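Local structure of FBP protein (Leishmania major, 5OEZ) at residues 76-81 against 97-102; 83-86 against 90-93; 217-222 against 235-240; 227-232 against 267-272. The protein probably hydrolyses beta-D-fructose 1,6-bisphosphate to fructose 6-phosphate and phosphate, a magnesium-dependent step of carbohydrate biosynthesis, working as a homotetramer. One frame throughout, in Å; residues are numbered along the deposited sequence.

Contact 1: residues 76-81 against 97-102; sequences ISNIAF and EEEEQM
Asn-78 reaches from helix 72-87 to Glu-98 and Glu-99 in the loop that follows strand 91-96. Residues 76-81 of the helix run beside this loop. Ser-77 lies against strand 113-121, and Asn-78, the next residue, carries the whole contact from the helix side. Its CB points toward the loop, and its CG stands anti to the backbone N (chi1 -168°), which sends the amide out from the helix. ND2 donates to Glu-99 OE2 at 3.0 Å, with an N-H...O angle of 153°. The oxygen lies in the amide plane, but the amide comes in from above the carboxylate plane. The two flat groups are turned 75° against each other. The other end of the amide, OD1, is hydrogen-bonded to Ser-96 OG, so both polar ends of Asn-78 are used and its rotation is fixed. The extended chain of Glu-98 ends near the base of Asn-78, where Glu-98 OE1 is 3.9 Å from Asn-78 CB. Glu-97 and Glu-98 bind manganese, together with Asp-74 of helix 72-87. No metal is bound here, and Glu-98 OE2 sits close to Asp-74 OD1. Glu-99 OE2 also forms a salt bridge with Lys-82 NZ, one helical turn on from Asn-78. A single carboxylate oxygen is thus held by an amide N-H and an ammonium group, which probably offsets the negative charge of Glu-99 beside this cluster of metal-binding acids.

Contact 2: residues 83-86 against 90-93; sequences AYLL and SVCV
Val-91 packs against Leu-85 and Leu-86, the last turn of helix 72-87 against the start of the strand that follows it. The contact between the two segments is apolar and has no hydrogen bond across it. Two side-chain pairs and one carbonyl make it up. Val-91 CG2 meets Leu-86 CD2 at 4.1 Å, and the two side chains cross at about a right angle. The CB of Leu-86 points away from the strand, but its branch swings back so that CD2 makes the touch. Val-91 CG1 lies 4.3 Å from Leu-85 CB. With chi1 at -43°, CG1 of Val-91 is anti to the carbonyl carbon and CG2 sits between the backbone N and that carbon. This sets both methyls against one backbone atom: Leu-85 O is 3.7 Å from Val-91 CG1 and 3.8 Å from Val-91 CG2. The polar bonds run beside this packing: Ser-88 OG is hydrogen-bonded to both Leu-85 O and Ser-90 N, which braces the short turn, and Ser-90 OG is held by Asp-27 O. Around the contact, Leu-85 and Val-91 both touch Leu-31 of helix 27-47 and Ile-115 of strand 113-121, and the Val-91 side chain lies about 5 Å from that of Tyr-113, a residue that binds AMP. The arrangement is that of a helix reversing through a tight turn into a strand of the sheet it covers, here in the layered alpha/beta N-terminal domain of a class 1 fructose-1,6-bisphosphatase, beside its allosteric nucleotide site.

Contact 3: residues 217-222 against 235-240; sequences VNEGNY and YLKMNK
Glu-219 and Lys-237 approach each other from opposite directions in a buried salt bridge that forms part of a subunit interface in the tetramer. Glu-219 stands in the 3-10 turn after strand 214-216. Lys-237 is near the end of helix 227-238. Both chains are extended beyond CG, which lets them span the 11.9 Å between their CA atoms. Lys-237 NZ lies 2.7 Å from Glu-219 OE1 and uses the syn lone pair of that oxygen. Lys-237 CE also lies against the carboxylate, 3.0 Å from Glu-219 OE1 and 3.4 Å from Glu-219 OE2, and OE2 is hydrogen-bonded to Tyr-215 OH. The bridge is doubled across the interface: Glu-219 OE1 also pairs with Lys-237 NZ of the third subunit, and Lys-237 NZ with Glu-219 OE1 of that subunit. The two acids, and the two lysines, lie close to their copies; the alternating pairs probably balance these like charges. Next to Glu-219, the sugar-phosphate-binding residue Asn-218 forms an Asx turn, with OD1 3.0 Å from Gly-220 N. Beyond Lys-237 the helix ends at Asn-239, which folds back on its last turn: ND2 donates to Tyr-235 O at 2.9 Å, and the same oxygen takes Asn-239 N.

Contact 4: residues 227-232 against 267-272; sequences PWFKEY and CYPKDA
A chi1 of -166° turns the Phe-229 ring away from its own backbone N and toward Cys-267 and Pro-269. Cys-267 places SG anti to its carbonyl carbon (chi1 -58°), and this brings the sulfur to the rim of that ring. Pro-269 covers one face. Its CB sits 3.8 Å from the centroid of the Phe-229 ring and only 3° off the normal, a CH-pi contact almost exactly over the centre. Pro-269 CG follows over the same face, 3.8 Å from Phe-229 CE2. The proline side chain runs roughly perpendicular to that of Phe-229. Here the helix of a beta-alpha-beta crossover packs on its sheet: strand 214-216 leads into helix 227-238, the chain returns to a parallel strand at 245-246, and 265-268 pairs with 214-216 in the C-terminal domain. Cys-267 lies on that last strand. Its SG is 5.0 Å from the Phe-229 centroid, at the ring edge, and makes a sulfur-aromatic contact. Its CB approaches Phe-229 CZ obliquely, at 3.8 Å. Trp-228 CZ3 also lies in the plane of the ring at its edge, and Trp-225 meets Phe-229 edge-to-face. Tyr-321 of strand 317-323 touches Phe-229, Cys-267 and Pro-269 alike. Tyr-268, between the two contact residues, has its CB pointing away from the helix and belongs to the fructose 6-phosphate site, where it packs on Tyr-248 and Lys-278.

Overall arrangement
The four contacts form two pairs. Contacts 1 and 2 lie in the N-terminal domain. Both use helix 72-87; contact 2 sets it against strand 91-96 and contact 1 against the loop after that strand. Their centres are 12 Å apart, and contact 2 falls within the chain span of contact 1. Both touch the second subunit. Contacts 3 and 4 share helix 227-238 in the C-terminal domain. Their centres are 10 Å apart, and their segments alternate along the chain. Val-217 packs on Phe-229 and Pro-269 between them. The pairs follow one another in sequence, with centres 31 to 43 Å apart. One pair lies by the metal and AMP sites, the other by the sugar-phosphate site, with contact 3 alone reaching the third subunit.

Contact 1: residues 76-81 against 97-102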
loop_
_atom_site.group_PDB
_atom_site.type_symbol
_atom_site.label_atom_id
_atom_site.label_comp_id
_atom_site.label_asym_id
_atom_site.label_seq_id
_atom_site.Cartn_x
_atom_site.Cartn_y
_atom_site.Cartn_z
ATOM N N ILE C 76 -1.868 21.946 -1.384
ATOM C CA ILE C 76 -1.771 20.853 -0.410
ATOM C C ILE C 76 -0.329 20.674 0.055
ATOM O O ILE C 76 -0.080 20.569 1.250
ATOM C CB ILE C 76 -2.302 19.518 -1.002
ATOM C CG1 ILE C 76 -3.821 19.564 -1.151
ATOM C CG2 ILE C 76 -1.940 18.322 -0.126
ATOM C CD1 ILE C 76 -4.341 18.650 -2.237
ATOM N N SER C 77 0.606 20.601 -0.895
ATOM C CA SER C 77 2.021 20.464 -0.552
ATOM C C SER C 77 2.529 21.578 0.335
ATOM O O SER C 77 3.291 21.319 1.248
ATOM C CB SER C 77 2.924 20.357 -1.770
ATOM O OG SER C 77 2.448 19.361 -2.653
ATOM N N ASN C 78 2.103 22.807 0.073
ATOM C CA ASN C 78 2.546 23.940 0.870
ATOM C C ASN C 78 2.010 23.850 2.293
ATOM O O ASN C 78 2.764 23.981 3.256
ATOM C CB ASN C 78 2.108 25.254 0.230
ATOM C CG ASN C 78 2.779 26.450 0.867
ATOM O OD1 ASN C 78 3.997 26.464 1.059
ATOM N ND2 ASN C 78 1.990 27.444 1.230
ATOM N N ILE C 79 0.712 23.597 2.404
ATOM C CA ILE C 79 0.031 23.410 3.687
ATOM C C ILE C 79 0.703 22.336 4.565
ATOM O O ILE C 79 0.867 22.527 5.777
ATOM C CB ILE C 79 -1.454 23.033 3.463
ATOM C CG1 ILE C 79 -2.233 24.259 2.977
ATOM C CG2 ILE C 79 -2.111 22.498 4.747
ATOM C CD1 ILE C 79 -3.604 23.950 2.410
ATOM N N ALA C 80 1.070 21.218 3.941
ATOM C CA ALA C 80 1.683 20.089 4.632
ATOM C C ALA C 80 3.034 20.451 5.212
ATOM O O ALA C 80 3.254 20.323 6.421
ATOM C CB ALA C 80 1.828 18.913 3.685
ATOM N N PHE C 81 3.928 20.938 4.360
ATOM C CA PHE C 81 5.248 21.384 4.825
ATOM C C PHE C 81 5.161 22.373 5.982
ATOM O O PHE C 81 5.873 22.221 6.967
ATOM C CB PHE C 81 6.075 21.983 3.699
ATOM C CG PHE C 81 7.009 21.006 3.044
ATOM C CD1 PHE C 81 8.203 20.674 3.648
ATOM C CD2 PHE C 81 6.707 20.449 1.804
ATOM C CE1 PHE C 81 9.077 19.779 3.048
ATOM C CE2 PHE C 81 7.575 19.563 1.191
ATOM C CZ PHE C 81 8.765 19.225 1.814
ATOM N N GLU C 97 8.602 29.080 -1.186
ATOM C CA GLU C 97 8.761 29.732 -2.487
ATOM C C GLU C 97 7.486 30.386 -3.018
ATOM O O GLU C 97 7.564 31.425 -3.672
ATOM C CB GLU C 97 9.258 28.748 -3.545
ATOM C CG GLU C 97 9.793 29.419 -4.801
ATOM C CD GLU C 97 10.428 28.394 -5.756
ATOM O OE1 GLU C 97 9.719 27.492 -6.190
ATOM O OE2 GLU C 97 11.640 28.450 -6.095
ATOM N N GLU C 98 6.333 29.793 -2.712
ATOM C CA GLU C 98 5.042 30.281 -3.179
ATOM C C GLU C 98 4.565 31.565 -2.489
ATOM O O GLU C 98 3.749 32.294 -3.064
ATOM C CB GLU C 98 3.968 29.204 -3.014
ATOM C CG GLU C 98 4.343 27.819 -3.588
ATOM C CD GLU C 98 3.154 26.878 -3.770
ATOM O OE1 GLU C 98 2.064 27.136 -3.217
ATOM O OE2 GLU C 98 3.314 25.856 -4.478
ATOM N N GLU C 99 5.131 31.894 -1.328
ATOM C CA GLU C 99 4.679 33.032 -0.530
ATOM C C GLU C 99 5.622 34.235 -0.576
ATOM O O GLU C 99 6.840 34.099 -0.688
ATOM C CB GLU C 99 4.499 32.580 0.898
ATOM C CG GLU C 99 3.632 31.340 0.980
ATOM C CD GLU C 99 3.185 31.002 2.383
ATOM O OE1 GLU C 99 3.735 31.559 3.354
ATOM O OE2 GLU C 99 2.264 30.179 2.504
ATOM N N GLU C 100 5.044 35.423 -0.482
ATOM C CA GLU C 100 5.841 36.644 -0.575
ATOM C C GLU C 100 6.690 36.930 0.676
ATOM O O GLU C 100 7.776 37.488 0.557
ATOM C CB GLU C 100 5.014 37.848 -1.015
ATOM C CG GLU C 100 5.829 38.916 -1.781
ATOM C CD GLU C 100 6.526 38.454 -3.081
ATOM O OE1 GLU C 100 6.437 37.277 -3.489
ATOM O OE2 GLU C 100 7.195 39.297 -3.722
ATOM N N GLN C 101 6.209 36.537 1.856
ATOM C CA GLN C 101 6.925 36.795 3.105
ATOM C C GLN C 101 7.298 35.510 3.811
ATOM O O GLN C 101 6.690 34.474 3.595
ATOM C CB GLN C 101 6.078 37.650 4.040
ATOM C CG GLN C 101 6.050 39.120 3.660
ATOM C CD GLN C 101 5.218 39.948 4.615
ATOM O OE1 GLN C 101 4.784 39.460 5.666
ATOM N NE2 GLN C 101 4.996 41.211 4.266
ATOM N N MET C 102 8.289 35.617 4.686
ATOM C CA MET C 102 8.625 34.557 5.620
ATOM C C MET C 102 7.618 34.496 6.769
ATOM O O MET C 102 6.942 35.484 7.093
ATOM C CB MET C 102 10.032 34.771 6.164
ATOM C CG MET C 102 11.121 34.500 5.142
ATOM S SD MET C 102 12.783 34.966 5.693
ATOM C CE MET C 102 12.648 36.742 5.542
#

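Contact 2: residues 83-86 against 90-93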
loop_
_atom_site.group_PDB
_atom_site.type_symbol
_atom_site.label_atom_id
_atom_site.label_comp_id
_atom_site.label_asym_id
_atom_site.label_seq_id
_atom_site.Cartn_x
_atom_site.Cartn_y
_atom_site.Cartn_z
ATOM N N ALA C 83 2.629 22.979 8.128
ATOM C CA ALA C 83 1.981 22.458 9.329
ATOM C C ALA C 83 2.934 21.590 10.140
ATOM O O ALA C 83 3.073 21.767 11.357
ATOM C CB ALA C 83 0.739 21.676 8.966
ATOM N N TYR C 84 3.620 20.683 9.460
ATOM C CA TYR C 84 4.529 19.784 10.132
ATOM C C TYR C 84 5.810 20.476 10.605
ATOM O O TYR C 84 6.298 20.171 11.691
ATOM C CB TYR C 84 4.812 18.542 9.254
ATOM C CG TYR C 84 3.564 17.688 9.042
ATOM C CD1 TYR C 84 2.906 17.109 10.125
ATOM C CD2 TYR C 84 3.026 17.479 7.767
ATOM C CE1 TYR C 84 1.754 16.358 9.942
ATOM C CE2 TYR C 84 1.878 16.722 7.578
ATOM C CZ TYR C 84 1.252 16.157 8.668
ATOM O OH TYR C 84 0.116 15.414 8.503
ATOM N N LEU C 85 6.350 21.409 9.818
ATOM C CA LEU C 85 7.575 22.127 10.218
ATOM C C LEU C 85 7.329 23.045 11.405
ATOM O O LEU C 85 8.124 23.055 12.334
ATOM C CB LEU C 85 8.183 22.921 9.062
ATOM C CG LEU C 85 8.854 22.110 7.952
ATOM C CD1 LEU C 85 9.104 22.978 6.733
ATOM C CD2 LEU C 85 10.154 21.492 8.434
ATOM N N LEU C 86 6.234 23.792 11.389
ATOM C CA LEU C 86 5.916 24.691 12.503
ATOM C C LEU C 86 5.657 23.940 13.812
ATOM O O LEU C 86 6.027 24.428 14.872
ATOM C CB LEU C 86 4.741 25.616 12.152
ATOM C CG LEU C 86 5.038 26.689 11.084
ATOM C CD1 LEU C 86 3.755 27.403 10.657
ATOM C CD2 LEU C 86 6.081 27.703 11.554
ATOM N N SER C 90 11.367 22.906 15.888
ATOM C CA SER C 90 12.748 23.062 15.417
ATOM C C SER C 90 13.021 24.345 14.627
ATOM O O SER C 90 14.184 24.691 14.427
ATOM C CB SER C 90 13.146 21.847 14.562
ATOM O OG SER C 90 13.337 20.725 15.401
ATOM N N VAL C 91 11.984 25.017 14.133
ATOM C CA VAL C 91 12.192 26.123 13.192
ATOM C C VAL C 91 11.933 27.470 13.849
ATOM O O VAL C 91 10.999 27.627 14.637
ATOM C CB VAL C 91 11.366 25.979 11.890
ATOM C CG1 VAL C 91 11.410 24.547 11.382
ATOM C CG2 VAL C 91 9.932 26.434 12.070
ATOM N N CYS C 92 12.796 28.421 13.529
ATOM C CA CYS C 92 12.604 29.827 13.864
ATOM C C CYS C 92 11.786 30.527 12.774
ATOM O O CYS C 92 10.796 31.216 13.053
ATOM C CB CYS C 92 13.977 30.497 13.963
ATOM S SG CYS C 92 13.853 32.202 14.497
ATOM N N VAL C 93 12.193 30.308 11.530
ATOM C CA VAL C 93 11.644 31.004 10.390
ATOM C C VAL C 93 11.416 30.014 9.264
ATOM O O VAL C 93 12.249 29.146 9.016
ATOM C CB VAL C 93 12.655 32.091 9.911
ATOM C CG1 VAL C 93 12.318 32.684 8.549
ATOM C CG2 VAL C 93 12.763 33.187 10.951
#

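Contact 3: residues 217-222 against 235-240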
loop_
_atom_site.group_PDB
_atom_site.type_symbol
_atom_site.label_atom_id
_atom_site.label_comp_id
_atom_site.label_asym_id
_atom_site.label_seq_id
_atom_site.Cartn_x
_atom_site.Cartn_y
_atom_site.Cartn_z
ATOM N N VAL C 217 19.217 20.579 -21.151
ATOM C CA VAL C 217 18.785 21.970 -21.329
ATOM C C VAL C 217 17.571 22.000 -22.262
ATOM O O VAL C 217 17.342 21.049 -23.006
ATOM C CB VAL C 217 19.952 22.820 -21.889
ATOM C CG1 VAL C 217 20.235 22.471 -23.349
ATOM C CG2 VAL C 217 19.677 24.305 -21.730
ATOM N N ASN C 218 16.754 23.043 -22.166
ATOM C CA ASN C 218 15.625 23.264 -23.091
ATOM C C ASN C 218 16.091 24.009 -24.366
ATOM O O ASN C 218 16.140 25.228 -24.362
ATOM C CB ASN C 218 14.513 24.078 -22.411
ATOM C CG ASN C 218 13.285 24.282 -23.308
ATOM O OD1 ASN C 218 13.231 23.874 -24.482
ATOM N ND2 ASN C 218 12.283 24.903 -22.741
ATOM N N GLU C 219 16.360 23.265 -25.449
ATOM C CA GLU C 219 16.865 23.830 -26.692
ATOM C C GLU C 219 15.812 24.614 -27.465
ATOM O O GLU C 219 16.130 25.266 -28.447
ATOM C CB GLU C 219 17.501 22.758 -27.591
ATOM C CG GLU C 219 18.793 22.183 -27.027
ATOM C CD GLU C 219 19.682 21.496 -28.065
ATOM O OE1 GLU C 219 19.989 22.125 -29.111
ATOM O OE2 GLU C 219 20.136 20.347 -27.820
ATOM N N GLY C 220 14.556 24.533 -27.036
ATOM C CA GLY C 220 13.526 25.407 -27.556
ATOM C C GLY C 220 13.847 26.884 -27.384
ATOM O O GLY C 220 13.423 27.694 -28.194
ATOM N N ASN C 221 14.588 27.224 -26.326
ATOM C CA ASN C 221 14.983 28.606 -26.025
ATOM C C ASN C 221 16.261 29.088 -26.730
ATOM O O ASN C 221 16.792 30.141 -26.378
ATOM C CB ASN C 221 15.146 28.762 -24.492
ATOM C CG ASN C 221 13.838 28.587 -23.743
ATOM O OD1 ASN C 221 12.774 28.934 -24.249
ATOM N ND2 ASN C 221 13.908 28.053 -22.531
ATOM N N TYR C 222 16.744 28.315 -27.702
ATOM C CA TYR C 222 18.008 28.555 -28.394
ATOM C C TYR C 222 18.217 30.010 -28.797
ATOM O O TYR C 222 19.254 30.592 -28.499
ATOM C CB TYR C 222 18.097 27.687 -29.654
ATOM C CG TYR C 222 19.417 27.774 -30.365
ATOM C CD1 TYR C 222 20.483 26.985 -29.954
ATOM C CD2 TYR C 222 19.607 28.637 -31.446
ATOM C CE1 TYR C 222 21.710 27.051 -30.592
ATOM C CE2 TYR C 222 20.834 28.712 -32.097
ATOM C CZ TYR C 222 21.880 27.911 -31.664
ATOM O OH TYR C 222 23.114 27.941 -32.272
ATOM N N TYR C 235 28.943 22.838 -30.074
ATOM C CA TYR C 235 30.123 22.005 -29.920
ATOM C C TYR C 235 29.752 20.595 -29.421
ATOM O O TYR C 235 30.206 19.622 -29.993
ATOM C CB TYR C 235 31.122 22.658 -28.962
ATOM C CG TYR C 235 32.344 21.804 -28.708
ATOM C CD1 TYR C 235 33.421 21.812 -29.597
ATOM C CD2 TYR C 235 32.425 20.972 -27.571
ATOM C CE1 TYR C 235 34.553 21.027 -29.357
ATOM C CE2 TYR C 235 33.543 20.168 -27.337
ATOM C CZ TYR C 235 34.596 20.197 -28.229
ATOM O OH TYR C 235 35.696 19.411 -28.017
ATOM N N LEU C 236 28.938 20.508 -28.368
ATOM C CA LEU C 236 28.438 19.217 -27.878
ATOM C C LEU C 236 27.833 18.354 -28.998
ATOM O O LEU C 236 28.093 17.160 -29.063
ATOM C CB LEU C 236 27.396 19.392 -26.777
ATOM C CG LEU C 236 27.780 20.101 -25.487
ATOM C CD1 LEU C 236 26.657 19.929 -24.476
ATOM C CD2 LEU C 236 29.100 19.613 -24.895
ATOM N N LYS C 237 27.097 18.975 -29.904
ATOM C CA LYS C 237 26.499 18.259 -31.031
ATOM C C LYS C 237 27.410 17.951 -32.210
ATOM O O LYS C 237 27.162 16.990 -32.938
ATOM C CB LYS C 237 25.380 19.089 -31.602
ATOM C CG LYS C 237 24.287 19.424 -30.624
ATOM C CD LYS C 237 23.250 20.172 -31.414
ATOM C CE LYS C 237 22.162 20.686 -30.520
ATOM N NZ LYS C 237 21.056 21.113 -31.396
ATOM N N MET C 238 28.395 18.802 -32.472
ATOM C CA MET C 238 29.136 18.733 -33.739
ATOM C C MET C 238 30.624 18.471 -33.636
ATOM O O MET C 238 31.263 18.290 -34.655
ATOM C CB MET C 238 28.879 19.998 -34.561
ATOM C CG MET C 238 27.492 20.021 -35.205
ATOM S SD MET C 238 27.146 21.504 -36.184
ATOM C CE MET C 238 27.284 22.814 -34.971
ATOM N N ASN C 239 31.177 18.394 -32.431
ATOM C CA ASN C 239 32.604 18.069 -32.274
ATOM C C ASN C 239 32.893 16.647 -32.771
ATOM O O ASN C 239 32.030 15.785 -32.715
ATOM C CB ASN C 239 33.074 18.250 -30.812
ATOM C CG ASN C 239 32.685 17.083 -29.919
ATOM O OD1 ASN C 239 33.492 16.187 -29.697
ATOM N ND2 ASN C 239 31.458 17.085 -29.409
ATOM N N LYS C 240 34.121 16.419 -33.231
ATOM C CA LYS C 240 34.509 15.152 -33.870
ATOM C C LYS C 240 34.917 14.066 -32.885
ATOM O O LYS C 240 35.043 12.909 -33.255
ATOM C CB LYS C 240 35.671 15.382 -34.834
ATOM C CG LYS C 240 35.396 16.429 -35.900
ATOM C CD LYS C 240 34.116 16.180 -36.705
ATOM C CE LYS C 240 34.138 16.799 -38.117
ATOM N NZ LYS C 240 33.443 16.016 -39.187
#

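Contact 4: residues 227-232 against 267-272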
loop_
_atom_site.group_PDB
_atom_site.type_symbol
_atom_site.label_atom_id
_atom_site.label_comp_id
_atom_site.label_asym_id
_atom_site.label_seq_id
_atom_site.Cartn_x
_atom_site.Cartn_y
_atom_site.Cartn_z
ATOM N N PRO C 227 25.442 34.245 -27.012
ATOM C CA PRO C 227 26.227 33.559 -28.056
ATOM C C PRO C 227 27.212 32.498 -27.552
ATOM O O PRO C 227 27.313 31.446 -28.159
ATOM C CB PRO C 227 26.965 34.709 -28.749
ATOM C CG PRO C 227 26.043 35.876 -28.598
ATOM C CD PRO C 227 25.320 35.695 -27.283
ATOM N N TRP C 228 27.915 32.758 -26.459
ATOM C CA TRP C 228 28.862 31.776 -25.956
ATOM C C TRP C 228 28.196 30.425 -25.618
ATOM O O TRP C 228 28.789 29.379 -25.835
ATOM C CB TRP C 228 29.644 32.305 -24.765
ATOM C CG TRP C 228 28.886 32.410 -23.456
ATOM C CD1 TRP C 228 28.335 33.531 -22.921
ATOM C CD2 TRP C 228 28.647 31.353 -22.505
ATOM N NE1 TRP C 228 27.759 33.242 -21.703
ATOM C CE2 TRP C 228 27.929 31.911 -21.432
ATOM C CE3 TRP C 228 28.966 29.990 -22.467
ATOM C CZ2 TRP C 228 27.533 31.153 -20.316
ATOM C CZ3 TRP C 228 28.579 29.248 -21.378
ATOM C CH2 TRP C 228 27.867 29.829 -20.314
ATOM N N PHE C 229 26.962 30.461 -25.122
ATOM C CA PHE C 229 26.245 29.249 -24.777
ATOM C C PHE C 229 25.697 28.519 -26.007
ATOM O O PHE C 229 25.624 27.289 -26.016
ATOM C CB PHE C 229 25.128 29.522 -23.762
ATOM C CG PHE C 229 24.576 28.267 -23.128
ATOM C CD1 PHE C 229 25.231 27.671 -22.050
ATOM C CD2 PHE C 229 23.434 27.669 -23.630
ATOM C CE1 PHE C 229 24.730 26.504 -21.469
ATOM C CE2 PHE C 229 22.946 26.498 -23.068
ATOM C CZ PHE C 229 23.591 25.919 -21.976
ATOM N N LYS C 230 25.323 29.260 -27.042
ATOM C CA LYS C 230 24.988 28.631 -28.323
ATOM C C LYS C 230 26.185 27.875 -28.855
ATOM O O LYS C 230 26.054 26.756 -29.342
ATOM C CB LYS C 230 24.558 29.662 -29.356
ATOM C CG LYS C 230 23.264 30.380 -29.038
ATOM C CD LYS C 230 22.916 31.326 -30.177
ATOM C CE LYS C 230 21.654 32.106 -29.891
ATOM N NZ LYS C 230 21.514 33.211 -30.857
ATOM N N GLU C 231 27.359 28.498 -28.769
ATOM C CA GLU C 231 28.580 27.856 -29.250
ATOM C C GLU C 231 28.890 26.576 -28.499
ATOM O O GLU C 231 29.301 25.597 -29.103
ATOM C CB GLU C 231 29.765 28.823 -29.186
ATOM C CG GLU C 231 29.643 29.954 -30.195
ATOM C CD GLU C 231 30.773 30.974 -30.114
ATOM O OE1 GLU C 231 31.879 30.659 -29.565
ATOM O OE2 GLU C 231 30.567 32.093 -30.663
ATOM N N TYR C 232 28.688 26.602 -27.195
ATOM C CA TYR C 232 28.915 25.435 -26.353
ATOM C C TYR C 232 27.992 24.294 -26.758
ATOM O O TYR C 232 28.430 23.155 -26.932
ATOM C CB TYR C 232 28.717 25.794 -24.875
ATOM C CG TYR C 232 28.559 24.605 -23.937
ATOM C CD1 TYR C 232 29.594 23.705 -23.750
ATOM C CD2 TYR C 232 27.377 24.392 -23.232
ATOM C CE1 TYR C 232 29.460 22.639 -22.887
ATOM C CE2 TYR C 232 27.228 23.313 -22.378
ATOM C CZ TYR C 232 28.271 22.441 -22.204
ATOM O OH TYR C 232 28.145 21.373 -21.327
ATOM N N CYS C 267 21.661 22.647 -17.215
ATOM C CA CYS C 267 21.777 24.108 -17.429
ATOM C C CYS C 267 20.427 24.810 -17.507
ATOM O O CYS C 267 19.510 24.339 -18.170
ATOM C CB CYS C 267 22.517 24.407 -18.715
ATOM S SG CYS C 267 24.151 23.723 -18.837
ATOM N N TYR C 268 20.312 25.903 -16.761
ATOM C CA TYR C 268 19.331 26.946 -17.044
ATOM C C TYR C 268 20.132 28.211 -17.291
ATOM O O TYR C 268 20.392 28.973 -16.352
ATOM C CB TYR C 268 18.357 27.199 -15.926
ATOM C CG TYR C 268 17.178 26.261 -15.803
ATOM C CD1 TYR C 268 16.176 26.212 -16.772
ATOM C CD2 TYR C 268 17.025 25.464 -14.670
ATOM C CE1 TYR C 268 15.082 25.349 -16.639
ATOM C CE2 TYR C 268 15.931 24.621 -14.519
ATOM C CZ TYR C 268 14.965 24.558 -15.509
ATOM O OH TYR C 268 13.889 23.713 -15.361
ATOM N N PRO C 269 20.528 28.419 -18.544
ATOM C CA PRO C 269 21.392 29.531 -18.874
ATOM C C PRO C 269 20.641 30.829 -18.881
ATOM O O PRO C 269 19.418 30.839 -18.874
ATOM C CB PRO C 269 21.830 29.217 -20.302
ATOM C CG PRO C 269 20.657 28.529 -20.890
ATOM C CD PRO C 269 20.044 27.726 -19.757
ATOM N N LYS C 270 21.391 31.922 -18.877
ATOM C CA LYS C 270 20.813 33.244 -19.006
ATOM C C LYS C 270 20.166 33.344 -20.396
ATOM O O LYS C 270 20.697 32.851 -21.382
ATOM C CB LYS C 270 21.913 34.290 -18.839
ATOM C CG LYS C 270 21.432 35.699 -18.525
ATOM C CD LYS C 270 22.460 36.816 -18.725
ATOM C CE LYS C 270 23.830 36.552 -18.120
ATOM N NZ LYS C 270 23.849 36.677 -16.641
ATOM N N ASP C 271 19.010 33.963 -20.459
ATOM C CA ASP C 271 18.370 34.217 -21.731
ATOM C C ASP C 271 17.701 35.585 -21.691
ATOM O O ASP C 271 17.351 36.093 -20.614
ATOM C CB ASP C 271 17.461 33.071 -22.241
ATOM C CG ASP C 271 16.147 32.977 -21.575
ATOM O OD1 ASP C 271 15.400 33.962 -21.495
ATOM O OD2 ASP C 271 15.811 31.835 -21.276
ATOM N N ALA C 272 17.539 36.159 -22.877
ATOM C CA ALA C 272 16.997 37.514 -23.042
ATOM C C ALA C 272 15.636 37.772 -22.361
ATOM O O ALA C 272 15.379 38.878 -21.900
ATOM C CB ALA C 272 16.930 37.849 -24.516
#